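Local coordinates for periplasmic binding protein (PDB 5Y8B) that probably binds heme in the periplasm as the RhuT-type substrate-binding component of a bacterial heme uptake system, at residues L203-G208 with Y242-G247. Sequence-based numbering, arbitrary orientation.
Sequences LVLDKG and YLLGMG
L243 puts one methyl, CD2, between two leucines of the strand. On the L203 side this methyl meets the branch carbon: L243 CD2 is 4.0 Å from L203 CG, with the two side chains reaching toward each other tip to tip and both L203 methyls, CD1 and CD2, only slightly farther away. On the L205 side the same methyl lies 3.9 Å from L205 CD2, here with the two chains running obliquely past one another. L203 and L205 are alternate residues of the strand, and V204 between them has its CB directed away from the helical segment. In L243, CG stands anti to the backbone N (chi1 179°), which carries the isobutyl group out from the short helix to the strand.

L244 adds a third apolar pair, its CD1 sitting against the fork of L205, 4.0 Å from L205 CD1 and 4.1 Å from L205 CD2. L205 thus spreads its two methyls over neighbouring helix residues: CD2 meets both L243 and L244, CD1 just L244. No hydrogen bond crosses between 203-208 and 242-247; four leucines make the join, largely buried.

In this lobe of the periplasmic binding protein, strand 201-205 lies between parallel strands 144-151 and 235-238; a beta-alpha-beta connection leads to the latter, and helix 240-244 follows it. F147 of strand 144-151 packs on L203, L205 and L243. The leucine cluster ties helix 240-244 to strand 201-205, with L257 and V165 adding apolar contacts from helices 250-265 and 164-171.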
ATOM      1  N   LEU A 203      -6.178  12.947  -1.933  1.00 25.81           N
ATOM      2  CA  LEU A 203      -6.098  11.494  -1.897  1.00 25.44           C
ATOM      3  C   LEU A 203      -5.920  10.998  -0.456  1.00 26.32           C
ATOM      4  O   LEU A 203      -4.996  11.424   0.257  1.00 26.05           O
ATOM      5  CB  LEU A 203      -4.939  11.019  -2.772  1.00 26.14           C
ATOM      6  CG  LEU A 203      -4.692   9.521  -2.943  1.00 26.29           C
ATOM      7  CD1 LEU A 203      -5.864   8.834  -3.650  1.00 25.71           C
ATOM      8  CD2 LEU A 203      -3.414   9.326  -3.737  1.00 26.10           C
ATOM      9  N   VAL A 204      -6.823  10.117  -0.024  1.00 25.72           N
ATOM     10  CA  VAL A 204      -6.831   9.618   1.345  1.00 26.31           C
ATOM     11  C   VAL A 204      -7.033   8.097   1.392  1.00 28.62           C
ATOM     12  O   VAL A 204      -7.257   7.444   0.355  1.00 28.68           O
ATOM     13  CB  VAL A 204      -7.866  10.357   2.241  1.00 26.27           C
ATOM     14  CG1 VAL A 204      -7.523  11.842   2.378  1.00 26.05           C
ATOM     15  CG2 VAL A 204      -9.306  10.160   1.753  1.00 25.70           C
ATOM     16  N   LEU A 205      -6.928   7.542   2.595  1.00 29.33           N
ATOM     17  CA  LEU A 205      -7.263   6.150   2.834  1.00 29.84           C
ATOM     18  C   LEU A 205      -8.659   6.030   3.426  1.00 32.73           C
ATOM     19  O   LEU A 205      -9.047   6.845   4.271  1.00 34.34           O
ATOM     20  CB  LEU A 205      -6.220   5.493   3.742  1.00 29.52           C
ATOM     21  CG  LEU A 205      -4.748   5.494   3.278  1.00 30.03           C
ATOM     22  CD1 LEU A 205      -3.836   4.866   4.333  1.00 29.43           C
ATOM     23  CD2 LEU A 205      -4.551   4.847   1.908  1.00 28.14           C
ATOM     24  N   ASP A 206      -9.404   5.021   2.959  1.00 35.31           N
ATOM     25  CA  ASP A 206     -10.705   4.594   3.510  1.00 37.41           C
ATOM     26  C   ASP A 206     -10.775   4.744   5.040  1.00 35.29           C
ATOM     27  O   ASP A 206     -11.570   5.531   5.549  1.00 33.98           O
ATOM     28  CB  ASP A 206     -11.001   3.137   3.055  1.00 43.91           C
ATOM     29  CG  ASP A 206     -12.347   2.577   3.578  1.00 51.78           C
ATOM     30  OD1 ASP A 206     -13.278   3.347   3.930  1.00 56.15           O
ATOM     31  OD2 ASP A 206     -12.483   1.328   3.614  1.00 57.36           O
ATOM     32  N   LYS A 207      -9.912   4.029   5.761  1.00 35.86           N
ATOM     33  CA  LYS A 207      -9.944   4.032   7.234  1.00 35.35           C
ATOM     34  C   LYS A 207      -9.537   5.359   7.874  1.00 34.28           C
ATOM     35  O   LYS A 207     -10.054   5.704   8.939  1.00 31.77           O
ATOM     36  CB  LYS A 207      -9.176   2.842   7.824  1.00 36.78           C
ATOM     37  CG  LYS A 207     -10.003   1.564   7.742  1.00 41.64           C
ATOM     38  CD  LYS A 207      -9.204   0.277   7.888  1.00 45.62           C
ATOM     39  CE  LYS A 207     -10.090  -0.917   7.545  1.00 46.32           C
ATOM     40  NZ  LYS A 207      -9.407  -2.220   7.780  1.00 50.37           N
ATOM     41  N   GLY A 208      -8.644   6.100   7.203  1.00 32.77           N
ATOM     42  CA  GLY A 208      -8.264   7.461   7.597  1.00 30.72           C
ATOM     43  C   GLY A 208      -9.416   8.442   7.487  1.00 30.61           C
ATOM     44  O   GLY A 208      -9.680   9.207   8.423  1.00 30.20           O
ATOM     45  N   TYR A 242      -4.543  -1.713  -1.337  1.00 27.68           N
ATOM     46  CA  TYR A 242      -4.762  -1.448  -2.760  1.00 27.73           C
ATOM     47  C   TYR A 242      -3.926  -0.274  -3.298  1.00 27.99           C
ATOM     48  O   TYR A 242      -3.311  -0.399  -4.365  1.00 29.37           O
ATOM     49  CB  TYR A 242      -6.250  -1.180  -2.991  1.00 26.90           C
ATOM     50  CG  TYR A 242      -6.731  -1.148  -4.419  1.00 26.60           C
ATOM     51  CD1 TYR A 242      -6.486  -2.215  -5.293  1.00 25.49           C
ATOM     52  CD2 TYR A 242      -7.497  -0.072  -4.882  1.00 27.25           C
ATOM     53  CE1 TYR A 242      -6.960  -2.193  -6.601  1.00 25.53           C
ATOM     54  CE2 TYR A 242      -7.984  -0.038  -6.195  1.00 26.33           C
ATOM     55  CZ  TYR A 242      -7.720  -1.107  -7.040  1.00 26.16           C
ATOM     56  OH  TYR A 242      -8.197  -1.087  -8.326  1.00 25.79           O
ATOM     57  N   LEU A 243      -3.903   0.843  -2.564  1.00 26.71           N
ATOM     58  CA  LEU A 243      -3.159   2.027  -2.976  1.00 28.20           C
ATOM     59  C   LEU A 243      -1.639   1.935  -2.730  1.00 29.47           C
ATOM     60  O   LEU A 243      -0.849   2.215  -3.643  1.00 28.78           O
ATOM     61  CB  LEU A 243      -3.741   3.294  -2.329  1.00 28.43           C
ATOM     62  CG  LEU A 243      -3.117   4.684  -2.592  1.00 29.22           C
ATOM     63  CD1 LEU A 243      -3.076   5.055  -4.075  1.00 29.85           C
ATOM     64  CD2 LEU A 243      -3.846   5.766  -1.810  1.00 28.70           C
ATOM     65  N   LEU A 244      -1.255   1.528  -1.514  1.00 29.26           N
ATOM     66  CA  LEU A 244       0.123   1.628  -1.022  1.00 29.64           C
ATOM     67  C   LEU A 244       0.953   0.335  -1.059  1.00 29.45           C
ATOM     68  O   LEU A 244       2.181   0.392  -1.016  1.00 29.17           O
ATOM     69  CB  LEU A 244       0.147   2.211   0.402  1.00 30.31           C
ATOM     70  CG  LEU A 244      -0.650   3.482   0.731  1.00 31.73           C
ATOM     71  CD1 LEU A 244      -0.595   3.798   2.217  1.00 32.49           C
ATOM     72  CD2 LEU A 244      -0.177   4.674  -0.084  1.00 30.69           C
ATOM     73  N   GLY A 245       0.277  -0.806  -1.153  1.00 29.95           N
ATOM     74  CA  GLY A 245       0.896  -2.122  -1.008  1.00 30.09           C
ATOM     75  C   GLY A 245       1.853  -2.591  -2.088  1.00 30.08           C
ATOM     76  O   GLY A 245       2.738  -3.397  -1.809  1.00 30.80           O
ATOM     77  N   MET A 246       1.674  -2.100  -3.313  1.00 30.13           N
ATOM     78  CA  MET A 246       2.494  -2.493  -4.474  1.00 31.02           C
ATOM     79  C   MET A 246       2.446  -4.018  -4.718  1.00 30.42           C
ATOM     80  O   MET A 246       3.477  -4.686  -4.865  1.00 28.35           O
ATOM     81  CB  MET A 246       3.940  -1.930  -4.376  1.00 31.79           C
ATOM     82  CG  MET A 246       4.035  -0.409  -4.453  1.00 31.60           C
ATOM     83  SD  MET A 246       3.697   0.193  -6.124  1.00 35.48           S
ATOM     84  CE  MET A 246       4.238   1.896  -5.983  1.00 32.81           C
ATOM     85  N   GLY A 247       1.220  -4.542  -4.746  1.00 29.47           N
ATOM     86  CA  GLY A 247       0.961  -5.962  -4.946  1.00 28.73           C
ATOM     87  C   GLY A 247       0.431  -6.258  -6.337  1.00 27.94           C
ATOM     88  O   GLY A 247       0.490  -5.396  -7.204  1.00 28.48           O
TER